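Side-chain contacts in telomerase reverse transcriptase (Candida tropicalis MYA-3404, PDB 6ZD1), which probably extends chromosome ends by copying an RNA template into telomeric DNA repeats, as a telomerase reverse transcriptase: residues Phe485-Glu490 and Leu514-Asp519; Arg303-Ser308 and Leu476-Val481; Asn495-Leu500 and Phe504-Ser509; Lys537-Asn542 and Asn549-Val554. All blocks are in the same frame, centred on the assembly; numbering follows the deposited sequence.

Contact 1 of 4, residues Phe485-Glu490 and Leu514-Asp519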
loop_
_atom_site.group_PDB
_atom_site.type_symbol
_atom_site.label_atom_id
_atom_site.label_comp_id
_atom_site.label_asym_id
_atom_site.label_seq_id
_atom_site.Cartn_x
_atom_site.Cartn_y
_atom_site.Cartn_z
ATOM N N PHE A 485 27.441 2.658 16.455
ATOM C CA PHE A 485 27.603 1.292 16.944
ATOM C C PHE A 485 28.920 0.691 16.468
ATOM O O PHE A 485 28.987 -0.479 16.085
ATOM C CB PHE A 485 26.439 0.409 16.504
ATOM C CG PHE A 485 25.151 0.699 17.217
ATOM C CD1 PHE A 485 24.887 0.136 18.455
ATOM C CD2 PHE A 485 24.200 1.527 16.647
ATOM C CE1 PHE A 485 23.700 0.400 19.114
ATOM C CE2 PHE A 485 23.011 1.794 17.297
ATOM C CZ PHE A 485 22.760 1.229 18.533
ATOM N N LYS A 486 29.981 1.507 16.486
ATOM C CA LYS A 486 31.271 1.089 15.945
ATOM C C LYS A 486 31.781 -0.189 16.599
ATOM O O LYS A 486 32.407 -1.018 15.928
ATOM C CB LYS A 486 32.298 2.209 16.116
ATOM C CG LYS A 486 31.981 3.467 15.326
ATOM C CD LYS A 486 32.972 4.583 15.632
ATOM C CE LYS A 486 32.652 5.835 14.825
ATOM N NZ LYS A 486 33.541 6.973 15.180
ATOM N N PHE A 487 31.496 -0.395 17.883
ATOM C CA PHE A 487 32.030 -1.562 18.572
ATOM C C PHE A 487 31.165 -2.785 18.305
ATOM O O PHE A 487 30.746 -3.475 19.239
ATOM C CB PHE A 487 32.102 -1.298 20.080
ATOM C CG PHE A 487 30.832 -0.703 20.652
ATOM C CD1 PHE A 487 29.806 -1.515 21.113
ATOM C CD2 PHE A 487 30.672 0.672 20.731
ATOM C CE1 PHE A 487 28.644 -0.971 21.626
ATOM C CE2 PHE A 487 29.512 1.220 21.249
ATOM C CZ PHE A 487 28.498 0.397 21.698
ATOM N N LEU A 488 30.912 -3.086 17.035
ATOM C CA LEU A 488 30.201 -4.302 16.672
ATOM C C LEU A 488 30.792 -5.052 15.492
ATOM O O LEU A 488 30.524 -6.255 15.359
ATOM C CB LEU A 488 28.723 -3.995 16.384
ATOM C CG LEU A 488 27.853 -3.675 17.614
ATOM C CD1 LEU A 488 26.410 -3.396 17.216
ATOM C CD2 LEU A 488 27.916 -4.807 18.627
ATOM N N TRP A 489 31.578 -4.399 14.634
ATOM C CA TRP A 489 31.907 -4.931 13.318
ATOM C C TRP A 489 33.384 -5.293 13.173
ATOM O O TRP A 489 33.906 -5.335 12.054
ATOM C CB TRP A 489 31.483 -3.934 12.238
ATOM C CG TRP A 489 30.111 -3.367 12.479
ATOM C CD1 TRP A 489 28.935 -4.060 12.549
ATOM C CD2 TRP A 489 29.774 -1.989 12.681
ATOM N NE1 TRP A 489 27.888 -3.198 12.783
ATOM C CE2 TRP A 489 28.378 -1.922 12.867
ATOM C CE3 TRP A 489 30.519 -0.806 12.721
ATOM C CZ2 TRP A 489 27.713 -0.720 13.090
ATOM C CZ3 TRP A 489 29.856 0.385 12.938
ATOM C CH2 TRP A 489 28.468 0.419 13.123
ATOM N N GLU A 490 34.069 -5.539 14.285
ATOM C CA GLU A 490 35.347 -6.236 14.280
ATOM C C GLU A 490 35.258 -7.575 14.994
ATOM O O GLU A 490 36.234 -8.334 15.001
ATOM C CB GLU A 490 36.444 -5.372 14.918
ATOM C CG GLU A 490 36.880 -4.189 14.064
ATOM C CD GLU A 490 35.862 -3.067 14.055
ATOM O OE1 GLU A 490 35.297 -2.768 15.127
ATOM O OE2 GLU A 490 35.618 -2.491 12.974
ATOM N N LEU A 514 26.444 -6.870 25.329
ATOM C CA LEU A 514 25.016 -6.641 25.514
ATOM C C LEU A 514 24.773 -5.387 26.339
ATOM O O LEU A 514 23.869 -4.603 26.035
ATOM C CB LEU A 514 24.356 -7.849 26.178
ATOM C CG LEU A 514 22.867 -7.665 26.500
ATOM C CD1 LEU A 514 22.026 -7.611 25.226
ATOM C CD2 LEU A 514 22.365 -8.754 27.435
ATOM N N LYS A 515 25.577 -5.175 27.386
ATOM C CA LYS A 515 25.406 -3.982 28.208
ATOM C C LYS A 515 25.874 -2.727 27.485
ATOM O O LYS A 515 25.347 -1.639 27.740
ATOM C CB LYS A 515 26.149 -4.135 29.536
ATOM C CG LYS A 515 25.279 -4.629 30.685
ATOM C CD LYS A 515 24.217 -3.601 31.066
ATOM C CE LYS A 515 23.403 -4.064 32.269
ATOM N NZ LYS A 515 22.396 -3.055 32.703
ATOM N N LYS A 516 26.857 -2.850 26.590
ATOM C CA LYS A 516 27.260 -1.710 25.771
ATOM C C LYS A 516 26.092 -1.200 24.936
ATOM O O LYS A 516 25.805 0.004 24.913
ATOM C CB LYS A 516 28.437 -2.095 24.875
ATOM C CG LYS A 516 29.731 -2.355 25.626
ATOM C CD LYS A 516 30.852 -2.739 24.673
ATOM C CE LYS A 516 32.161 -2.925 25.418
ATOM N NZ LYS A 516 32.561 -1.675 26.121
ATOM N N VAL A 517 25.410 -2.105 24.232
ATOM C CA VAL A 517 24.229 -1.718 23.469
ATOM C C VAL A 517 23.109 -1.288 24.407
ATOM O O VAL A 517 22.375 -0.332 24.126
ATOM C CB VAL A 517 23.785 -2.876 22.556
ATOM C CG1 VAL A 517 22.532 -2.498 21.780
ATOM C CG2 VAL A 517 24.909 -3.277 21.614
ATOM N N LYS A 518 22.969 -1.974 25.545
ATOM C CA LYS A 518 21.888 -1.658 26.471
ATOM C C LYS A 518 22.097 -0.306 27.140
ATOM O O LYS A 518 21.120 0.359 27.507
ATOM C CB LYS A 518 21.773 -2.766 27.524
ATOM C CG LYS A 518 20.534 -2.701 28.401
ATOM C CD LYS A 518 20.503 -3.900 29.343
ATOM C CE LYS A 518 19.299 -3.864 30.270
ATOM N NZ LYS A 518 19.284 -5.039 31.189
ATOM N N ASP A 519 23.349 0.134 27.278
ATOM C CA ASP A 519 23.628 1.432 27.874
ATOM C C ASP A 519 23.615 2.550 26.853
ATOM O O ASP A 519 23.422 3.715 27.224
ATOM C CB ASP A 519 24.992 1.432 28.571
ATOM C CG ASP A 519 25.010 0.574 29.817
ATOM O OD1 ASP A 519 23.924 0.329 30.389
ATOM O OD2 ASP A 519 26.108 0.150 30.229
#

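Contact 2 of 4, residues Arg303-Ser308 and Leu476-Val481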
loop_
_atom_site.group_PDB
_atom_site.type_symbol
_atom_site.label_atom_id
_atom_site.label_comp_id
_atom_site.label_asym_id
_atom_site.label_seq_id
_atom_site.Cartn_x
_atom_site.Cartn_y
_atom_site.Cartn_z
ATOM N N ARG A 303 25.884 -2.760 6.728
ATOM C CA ARG A 303 25.333 -4.096 6.533
ATOM C C ARG A 303 24.312 -4.434 7.612
ATOM O O ARG A 303 23.386 -5.218 7.366
ATOM C CB ARG A 303 26.454 -5.133 6.512
ATOM C CG ARG A 303 26.136 -6.362 5.677
ATOM C CD ARG A 303 27.248 -7.396 5.749
ATOM N NE ARG A 303 28.556 -6.835 5.416
ATOM C CZ ARG A 303 29.492 -6.537 6.313
ATOM N NH1 ARG A 303 29.267 -6.747 7.604
ATOM N NH2 ARG A 303 30.653 -6.030 5.920
ATOM N N SER A 304 24.449 -3.836 8.798
ATOM C CA SER A 304 23.464 -4.044 9.851
ATOM C C SER A 304 22.096 -3.490 9.473
ATOM O O SER A 304 21.081 -3.959 10.000
ATOM C CB SER A 304 23.951 -3.407 11.154
ATOM O OG SER A 304 25.212 -3.933 11.540
ATOM N N SER A 305 22.041 -2.524 8.558
ATOM C CA SER A 305 20.770 -1.976 8.099
ATOM C C SER A 305 20.167 -2.910 7.057
ATOM O O SER A 305 20.728 -3.085 5.970
ATOM C CB SER A 305 20.968 -0.571 7.531
ATOM O OG SER A 305 21.413 0.329 8.533
ATOM N N VAL A 306 19.023 -3.503 7.385
ATOM C CA VAL A 306 18.403 -4.552 6.583
ATOM C C VAL A 306 17.152 -3.996 5.913
ATOM O O VAL A 306 16.413 -3.206 6.512
ATOM C CB VAL A 306 18.081 -5.779 7.458
ATOM C CG1 VAL A 306 16.950 -6.583 6.875
ATOM C CG2 VAL A 306 19.317 -6.649 7.611
ATOM N N ASN A 307 16.910 -4.420 4.673
ATOM C CA ASN A 307 15.880 -3.807 3.848
ATOM C C ASN A 307 14.529 -4.515 3.901
ATOM O O ASN A 307 13.545 -3.953 3.413
ATOM C CB ASN A 307 16.356 -3.732 2.393
ATOM C CG ASN A 307 17.577 -2.845 2.228
ATOM O OD1 ASN A 307 17.765 -1.880 2.972
ATOM N ND2 ASN A 307 18.415 -3.167 1.250
ATOM N N SER A 308 14.436 -5.710 4.482
ATOM C CA SER A 308 13.171 -6.437 4.456
ATOM C C SER A 308 13.124 -7.437 5.605
ATOM O O SER A 308 14.131 -7.706 6.264
ATOM C CB SER A 308 12.970 -7.144 3.111
ATOM O OG SER A 308 13.964 -8.132 2.894
ATOM N N LEU A 476 19.360 8.409 7.053
ATOM C CA LEU A 476 19.766 8.908 8.364
ATOM C C LEU A 476 20.041 7.764 9.335
ATOM O O LEU A 476 21.075 7.751 10.015
ATOM C CB LEU A 476 18.692 9.849 8.923
ATOM C CG LEU A 476 18.984 10.466 10.296
ATOM C CD1 LEU A 476 20.351 11.128 10.316
ATOM C CD2 LEU A 476 17.917 11.465 10.702
ATOM N N TYR A 477 19.134 6.784 9.407
ATOM C CA TYR A 477 19.320 5.695 10.362
ATOM C C TYR A 477 20.458 4.764 9.950
ATOM O O TYR A 477 21.135 4.200 10.819
ATOM C CB TYR A 477 18.015 4.912 10.543
ATOM C CG TYR A 477 17.031 5.544 11.515
ATOM C CD1 TYR A 477 17.236 6.823 12.023
ATOM C CD2 TYR A 477 15.904 4.850 11.937
ATOM C CE1 TYR A 477 16.335 7.395 12.914
ATOM C CE2 TYR A 477 15.001 5.413 12.825
ATOM C CZ TYR A 477 15.220 6.683 13.310
ATOM O OH TYR A 477 14.322 7.238 14.194
ATOM N N SER A 478 20.697 4.591 8.648
ATOM C CA SER A 478 21.882 3.846 8.229
ATOM C C SER A 478 23.152 4.573 8.648
ATOM O O SER A 478 24.094 3.952 9.154
ATOM C CB SER A 478 21.873 3.626 6.715
ATOM O OG SER A 478 20.755 2.850 6.313
ATOM N N THR A 479 23.190 5.890 8.436
ATOM C CA THR A 479 24.314 6.697 8.895
ATOM C C THR A 479 24.449 6.645 10.411
ATOM O O THR A 479 25.561 6.542 10.942
ATOM C CB THR A 479 24.136 8.141 8.426
ATOM O OG1 THR A 479 24.056 8.173 6.996
ATOM C CG2 THR A 479 25.302 9.005 8.883
HETATM N N MSE A 480 23.329 6.731 11.121
HETATM C CA MSE A 480 23.329 6.696 12.575
HETATM C C MSE A 480 23.864 5.371 13.104
HETATM O O MSE A 480 24.734 5.351 13.973
HETATM C CB MSE A 480 21.918 6.933 13.108
HETATM C CG MSE A 480 21.818 6.902 14.622
HETATM SE SE MSE A 480 19.977 6.934 15.262
HETATM C CE MSE A 480 19.358 5.244 14.503
ATOM N N VAL A 481 23.347 4.264 12.563
ATOM C CA VAL A 481 23.782 2.944 13.012
ATOM C C VAL A 481 25.273 2.759 12.756
ATOM O O VAL A 481 25.996 2.196 13.588
ATOM C CB VAL A 481 22.946 1.844 12.329
ATOM C CG1 VAL A 481 23.608 0.487 12.492
ATOM C CG2 VAL A 481 21.537 1.816 12.903
#

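Contact 3 of 4, residues Asn495-Leu500 and Phe504-Ser509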
loop_
_atom_site.group_PDB
_atom_site.type_symbol
_atom_site.label_atom_id
_atom_site.label_comp_id
_atom_site.label_asym_id
_atom_site.label_seq_id
_atom_site.Cartn_x
_atom_site.Cartn_y
_atom_site.Cartn_z
ATOM N N ASN A 495 28.314 -11.309 17.715
ATOM C CA ASN A 495 27.139 -10.475 17.913
ATOM C C ASN A 495 26.604 -10.011 16.567
ATOM O O ASN A 495 27.343 -9.924 15.582
ATOM C CB ASN A 495 27.447 -9.278 18.816
ATOM C CG ASN A 495 28.799 -8.676 18.535
ATOM O OD1 ASN A 495 29.758 -8.912 19.268
ATOM N ND2 ASN A 495 28.888 -7.897 17.465
ATOM N N LEU A 496 25.303 -9.722 16.538
ATOM C CA LEU A 496 24.596 -9.387 15.310
ATOM C C LEU A 496 23.561 -8.308 15.590
ATOM O O LEU A 496 22.716 -8.473 16.474
ATOM C CB LEU A 496 23.913 -10.625 14.724
ATOM C CG LEU A 496 22.908 -10.356 13.604
ATOM C CD1 LEU A 496 23.636 -9.916 12.348
ATOM C CD2 LEU A 496 22.039 -11.579 13.340
ATOM N N LEU A 497 23.631 -7.208 14.842
ATOM C CA LEU A 497 22.658 -6.126 14.914
ATOM C C LEU A 497 21.949 -5.987 13.575
ATOM O O LEU A 497 22.591 -5.998 12.519
ATOM C CB LEU A 497 23.326 -4.797 15.290
ATOM C CG LEU A 497 22.422 -3.566 15.413
ATOM C CD1 LEU A 497 21.480 -3.704 16.602
ATOM C CD2 LEU A 497 23.244 -2.287 15.516
ATOM N N LEU A 498 20.626 -5.839 13.624
ATOM C CA LEU A 498 19.786 -5.732 12.440
ATOM C C LEU A 498 18.813 -4.574 12.618
ATOM O O LEU A 498 18.354 -4.304 13.735
ATOM C CB LEU A 498 19.009 -7.021 12.177
ATOM C CG LEU A 498 19.815 -8.282 11.881
ATOM C CD1 LEU A 498 18.862 -9.442 11.682
ATOM C CD2 LEU A 498 20.680 -8.076 10.653
ATOM N N ARG A 499 18.524 -3.879 11.514
ATOM C CA ARG A 499 17.621 -2.739 11.520
ATOM C C ARG A 499 16.559 -2.931 10.449
ATOM O O ARG A 499 16.875 -3.242 9.299
ATOM C CB ARG A 499 18.377 -1.419 11.315
ATOM C CG ARG A 499 17.497 -0.189 11.473
ATOM C CD ARG A 499 18.274 1.104 11.274
ATOM N NE ARG A 499 18.716 1.265 9.893
ATOM C CZ ARG A 499 17.932 1.688 8.907
ATOM N NH1 ARG A 499 16.662 1.985 9.149
ATOM N NH2 ARG A 499 18.419 1.807 7.680
ATOM N N LEU A 500 15.304 -2.704 10.851
ATOM C CA LEU A 500 14.121 -2.797 9.957
ATOM C C LEU A 500 13.266 -1.543 10.173
ATOM O O LEU A 500 12.493 -1.520 11.154
ATOM C CB LEU A 500 13.335 -4.067 10.296
ATOM C CG LEU A 500 12.302 -4.498 9.256
ATOM C CD1 LEU A 500 12.689 -4.000 7.871
ATOM C CD2 LEU A 500 12.136 -6.010 9.250
ATOM N N PHE A 504 14.612 -2.531 15.919
ATOM C CA PHE A 504 15.974 -3.019 16.061
ATOM C C PHE A 504 15.969 -4.341 16.812
ATOM O O PHE A 504 15.125 -4.573 17.683
ATOM C CB PHE A 504 16.859 -2.018 16.815
ATOM C CG PHE A 504 17.071 -0.719 16.092
ATOM C CD1 PHE A 504 18.282 -0.446 15.478
ATOM C CD2 PHE A 504 16.067 0.238 16.042
ATOM C CE1 PHE A 504 18.488 0.754 14.818
ATOM C CE2 PHE A 504 16.264 1.436 15.382
ATOM C CZ PHE A 504 17.476 1.696 14.769
ATOM N N ILE A 505 16.919 -5.208 16.464
ATOM C CA ILE A 505 17.168 -6.433 17.214
ATOM C C ILE A 505 18.672 -6.634 17.287
ATOM O O ILE A 505 19.401 -6.323 16.338
ATOM C CB ILE A 505 16.465 -7.658 16.590
ATOM C CG1 ILE A 505 16.535 -8.849 17.550
ATOM C CG2 ILE A 505 17.082 -8.019 15.246
ATOM C CD1 ILE A 505 15.661 -10.006 17.155
ATOM N N PHE A 506 19.141 -7.128 18.429
ATOM C CA PHE A 506 20.563 -7.365 18.635
ATOM C C PHE A 506 20.732 -8.672 19.389
ATOM O O PHE A 506 20.230 -8.814 20.506
ATOM C CB PHE A 506 21.209 -6.212 19.405
ATOM C CG PHE A 506 22.622 -6.485 19.813
ATOM C CD1 PHE A 506 23.636 -6.493 18.869
ATOM C CD2 PHE A 506 22.938 -6.745 21.137
ATOM C CE1 PHE A 506 24.943 -6.748 19.238
ATOM C CE2 PHE A 506 24.245 -7.000 21.514
ATOM C CZ PHE A 506 25.249 -7.003 20.563
ATOM N N ILE A 507 21.444 -9.616 18.782
ATOM C CA ILE A 507 21.679 -10.935 19.354
ATOM C C ILE A 507 23.174 -11.085 19.581
ATOM O O ILE A 507 23.977 -10.736 18.709
ATOM C CB ILE A 507 21.147 -12.051 18.439
ATOM C CG1 ILE A 507 19.674 -11.805 18.104
ATOM C CG2 ILE A 507 21.317 -13.411 19.101
ATOM C CD1 ILE A 507 19.118 -12.757 17.071
ATOM N N THR A 508 23.545 -11.583 20.756
ATOM C CA THR A 508 24.950 -11.703 21.103
ATOM C C THR A 508 25.135 -12.858 22.076
ATOM O O THR A 508 24.216 -13.225 22.814
ATOM C CB THR A 508 25.477 -10.398 21.711
ATOM O OG1 THR A 508 26.876 -10.522 21.998
ATOM C CG2 THR A 508 24.722 -10.069 22.991
ATOM N N SER A 509 26.332 -13.442 22.049
ATOM C CA SER A 509 26.776 -14.357 23.091
ATOM C C SER A 509 27.575 -13.649 24.171
ATOM O O SER A 509 27.757 -14.208 25.258
ATOM C CB SER A 509 27.616 -15.489 22.493
ATOM O OG SER A 509 28.812 -14.984 21.923
#

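Contact 4 of 4, residues Lys537-Asn542 and Asn549-Val554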
loop_
_atom_site.group_PDB
_atom_site.type_symbol
_atom_site.label_atom_id
_atom_site.label_comp_id
_atom_site.label_asym_id
_atom_site.label_seq_id
_atom_site.Cartn_x
_atom_site.Cartn_y
_atom_site.Cartn_z
ATOM N N LYS A 537 8.478 -0.334 25.174
ATOM C CA LYS A 537 8.377 -1.446 24.238
ATOM C C LYS A 537 9.664 -2.256 24.129
ATOM O O LYS A 537 9.683 -3.265 23.416
ATOM C CB LYS A 537 7.967 -0.931 22.855
ATOM C CG LYS A 537 6.500 -0.545 22.757
ATOM C CD LYS A 537 5.600 -1.693 23.195
ATOM C CE LYS A 537 4.139 -1.410 22.879
ATOM N NZ LYS A 537 3.655 -0.158 23.522
ATOM N N THR A 538 10.730 -1.845 24.813
ATOM C CA THR A 538 11.969 -2.612 24.821
ATOM C C THR A 538 11.747 -3.976 25.466
ATOM O O THR A 538 11.133 -4.080 26.532
ATOM C CB THR A 538 13.054 -1.832 25.569
ATOM O OG1 THR A 538 13.484 -0.723 24.769
ATOM C CG2 THR A 538 14.243 -2.714 25.880
ATOM N N VAL A 539 12.217 -5.030 24.798
ATOM C CA VAL A 539 12.076 -6.397 25.287
ATOM C C VAL A 539 13.439 -7.075 25.244
ATOM O O VAL A 539 14.156 -6.977 24.242
ATOM C CB VAL A 539 11.040 -7.190 24.467
ATOM C CG1 VAL A 539 10.968 -8.634 24.939
ATOM C CG2 VAL A 539 9.674 -6.532 24.575
ATOM N N GLU A 540 13.789 -7.776 26.321
ATOM C CA GLU A 540 15.079 -8.443 26.424
ATOM C C GLU A 540 14.884 -9.835 26.999
ATOM O O GLU A 540 14.244 -9.994 28.043
ATOM C CB GLU A 540 16.047 -7.644 27.308
ATOM C CG GLU A 540 17.455 -8.219 27.368
ATOM C CD GLU A 540 18.291 -7.606 28.477
ATOM O OE1 GLU A 540 19.157 -8.318 29.034
ATOM O OE2 GLU A 540 18.077 -6.416 28.796
ATOM N N ILE A 541 15.435 -10.841 26.317
ATOM C CA ILE A 541 15.475 -12.204 26.828
ATOM C C ILE A 541 16.869 -12.765 26.587
ATOM O O ILE A 541 17.610 -12.299 25.719
ATOM C CB ILE A 541 14.402 -13.124 26.197
ATOM C CG1 ILE A 541 14.565 -13.206 24.682
ATOM C CG2 ILE A 541 13.003 -12.646 26.560
ATOM C CD1 ILE A 541 13.576 -14.148 24.038
ATOM N N ASN A 542 17.236 -13.756 27.400
ATOM C CA ASN A 542 18.552 -14.377 27.318
ATOM C C ASN A 542 18.534 -15.897 27.304
ATOM O O ASN A 542 19.527 -16.497 26.876
ATOM C CB ASN A 542 19.440 -13.905 28.481
ATOM C CG ASN A 542 18.814 -14.149 29.842
ATOM O OD1 ASN A 542 18.021 -15.073 30.026
ATOM N ND2 ASN A 542 19.175 -13.315 30.808
ATOM N N ASN A 549 12.129 -17.595 26.370
ATOM C CA ASN A 549 12.958 -17.956 25.230
ATOM C C ASN A 549 12.327 -17.644 23.883
ATOM O O ASN A 549 12.963 -17.889 22.853
ATOM C CB ASN A 549 13.319 -19.444 25.293
ATOM C CG ASN A 549 14.486 -19.712 26.214
ATOM O OD1 ASN A 549 15.635 -19.754 25.776
ATOM N ND2 ASN A 549 14.202 -19.882 27.500
ATOM N N LYS A 550 11.109 -17.116 23.854
ATOM C CA LYS A 550 10.463 -16.690 22.621
ATOM C C LYS A 550 10.373 -15.171 22.592
ATOM O O LYS A 550 9.904 -14.553 23.553
ATOM C CB LYS A 550 9.066 -17.306 22.487
ATOM C CG LYS A 550 9.032 -18.658 21.792
ATOM C CD LYS A 550 9.598 -19.765 22.667
ATOM C CE LYS A 550 8.766 -19.968 23.926
ATOM N NZ LYS A 550 9.261 -21.123 24.731
HETATM N N MSE A 551 10.819 -14.575 21.492
HETATM C CA MSE A 551 10.638 -13.145 21.275
HETATM C C MSE A 551 10.015 -12.899 19.905
HETATM O O MSE A 551 10.352 -13.574 18.933
HETATM C CB MSE A 551 11.969 -12.398 21.384
HETATM C CG MSE A 551 11.870 -10.919 21.034
HETATM SE SE MSE A 551 13.566 -9.959 21.080
HETATM C CE MSE A 551 13.937 -10.093 22.990
ATOM N N THR A 552 9.097 -11.939 19.831
ATOM C CA THR A 552 8.464 -11.561 18.574
ATOM C C THR A 552 9.145 -10.310 18.034
ATOM O O THR A 552 8.989 -9.215 18.587
ATOM C CB THR A 552 6.965 -11.333 18.755
ATOM O OG1 THR A 552 6.343 -12.559 19.160
ATOM C CG2 THR A 552 6.341 -10.873 17.447
ATOM N N PHE A 553 9.910 -10.478 16.966
ATOM C CA PHE A 553 10.399 -9.361 16.181
ATOM C C PHE A 553 9.400 -9.136 15.048
ATOM O O PHE A 553 8.325 -9.741 15.028
ATOM C CB PHE A 553 11.823 -9.634 15.703
ATOM C CG PHE A 553 12.563 -8.403 15.276
ATOM C CD1 PHE A 553 12.505 -7.247 16.032
ATOM C CD2 PHE A 553 13.324 -8.405 14.121
ATOM C CE1 PHE A 553 13.185 -6.111 15.641
ATOM C CE2 PHE A 553 14.009 -7.274 13.725
ATOM C CZ PHE A 553 13.940 -6.124 14.489
ATOM N N VAL A 554 9.724 -8.255 14.100
ATOM C CA VAL A 554 8.753 -7.894 13.073
ATOM C C VAL A 554 8.335 -9.140 12.303
ATOM O O VAL A 554 9.128 -9.725 11.555
ATOM C CB VAL A 554 9.346 -6.838 12.138
ATOM C CG1 VAL A 554 9.240 -5.468 12.768
ATOM C CG2 VAL A 554 10.809 -7.160 11.846
#

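Contact 1 of 4, residues Phe485-Glu490 and Leu514-Asp519
F487 meets both K516 and V517, and the K516 side chain runs at a slant to its ring. The ring atom CE1 of F487 comes within 3.4 Å of CB of K516, and its CD1 lies 3.9 Å from CD farther along the same chain. K516 suits this place because its methylene groups pack against the ring while its charged end can stay in an exposed position. The chain bends at chi4 (-60°), and NZ of K516 stands above the ring, 5.9 Å from the F487 centroid, too far for more than a weak cation-pi attraction. F487 is the centre of an inverse gamma turn, and its CG sits between the backbone N and the carbonyl carbon (chi1 47°); turn and torsion together bring the ring to the helix. At the edge of that ring, near its plane, lies the backbone N of V517, with CE1 of F487 4.4 Å from CG2 of V517. Deeper down, F485 crosses V517 at about a right angle, and its CE1 reaches CG1 of the valine at 4.1 Å. The contact thus grades from an exposed lysine-aromatic rim to a buried apolar base. It packs the loop after helix 469-484 against helix 511-520, and both stand over the sheet: F485 and L488 touch L497 of strand 495-500, while L488 and V517 touch F506 of strand 503-508.

Contact 2 of 4, residues Arg303-Ser308 and Leu476-Val481
S305 lays its CB and OG against S478, one small side chain meeting another where the backbones come near, with the CA atoms of S305 and S478 5.9 Å apart. OG of S305 makes a weak hydrogen bond to OG of S478 at 3.4 Å and also rests 3.6 Å from CA of S478. Serine suits both positions: it is short enough for a loop to lie close on a helix, and its hydroxyl can be satisfied by hydrogen bonds when buried. With OG anti to its carbonyl carbon (chi1 -62°), S478 folds back along the helix and hydrogen-bonds the backbone O of D474. S305 OG is also bonded by NE of R499, so the buried hydroxyl does not depend on the weak serine pair. One helical turn on, V481 gives the contact its apolar half: CG1 of V481 meets CB of S304 at 4.1 Å, while OG of S304 is hydrogen-bonded to NE1 of W489. A valine suits this spot, since CG1 needs no polar partner there. The loop 303-308 links helix 263-298 to helix 309-326; here it lies against helix 469-484 and runs beside strand 495-500, where V306 and R499 are joined by backbone hydrogen bonding and V481 also touches L497.

Contact 3 of 4, residues Asn495-Leu500 and Phe504-Ser509
R499 and F504 pair at the turn end of a beta hairpin whose connecting Val-Asp-Asp sequence matches motif C of reverse transcriptases, the place where relatives carry catalytic aspartates. The two strands run antiparallel in register, held by four backbone hydrogen bonds in two pairs, L496 with I507 and L498 with I505. The close packing is on the face bearing N495, L497, R499, F504, F506 and T508. There the arginine chain, with CG anti to the backbone N (chi1 -173°), lies alongside the phenylalanine, both pointing the same way. CG of R499 stands over one face of the F504 ring, 4.0 Å from its centroid, a CH-pi contact. Beyond it CD touches CE1 of F504 at 3.6 Å, and the guanidinium, whose plane is 50° from the ring, carries on to a salt bridge with D474. Arginine suits the place: its methylenes pack on the ring and its guanidinium pairs with a carboxylate. L497 crosses F506 at about a right angle, its CD1 3.8 Å from CB of F506, and CE1 of F506 reaches CB of N495 at 3.6 Å. The face of L496, L498, I505 and I507 is looser between the strands: L498 CB meets CG2 of I505 at 3.8 Å, but L496 and I507 are joined mainly through their backbones, and L496 turns to F319 of helix 309-326. Past T508 the strand gives way to the partly exposed S509. On the tight face, CD1 of F506 presses to 3.2 Å from the carbonyl O of L496.

Contact 4 of 4, residues Lys537-Asn542 and Asn549-Val554
The methyl CE of selenomethionine M551 enters between V539 and I541 of the facing strand. CE of M551 lies 3.6 Å from CG1 of I541 and 3.8 Å from CG1 of V539. The same CE of M551 is 3.4 Å from the backbone O of V539. M551 extends straight from its strand and then bends at the last torsion (chi3 -66°), which swings CE along the facing backbone; the V539 and M551 side chains lie alongside, pointing opposite ways. I541 answers with its own long branch, crossing the M551 chain obliquely: CD1 of I541 packs on CB of M551 at 3.6 Å and on the backbone C of K550 at 3.7 Å. Long flexible or branched apolar residues suit the place, because the axes of the short segments 539-541 and 550-553 come no nearer than 8.1 Å and no hydrogen bond joins them, so side chains alone span the gap. Farther out, backbone hydrogen bonds hold each partner in its own sheet: V539 with K337 and I541 with M335 on one side, M551 with I558 and N549 with C560 on the other. E540 turns away from the contact and forms a salt bridge with K518 of helix 511-520. The contact joins two sheets. Strand 539-541 borders strand 334-339 at the rim of the four-stranded palm sheet, and strand 550-553 begins a small antiparallel sheet with strand 556-559, consistent with the primer-grip hairpin of reverse transcriptases.

All four contacts fall in the reverse transcriptase region, around the four-stranded antiparallel sheet of its palm. Contact 3 is central: its centre lies about 10 Å from that of contact 1, 11 Å from contact 4 and 12 Å from contact 2, whereas contacts 2 and 4 stand about 20 Å apart without touching. Along the chain, loop 303-308 comes first, then helix 469-484, and contact 3 falls between the two segments of contact 1; contact 4 is last. Contacts 2 and 1 fasten loops to helices 469-484 and 511-520, beside the sheet, while contact 4 joins the sheet's far strand to a small sheet. Contacts 1, 2 and 4 all touch the contact 3 hairpin, which matches motif C.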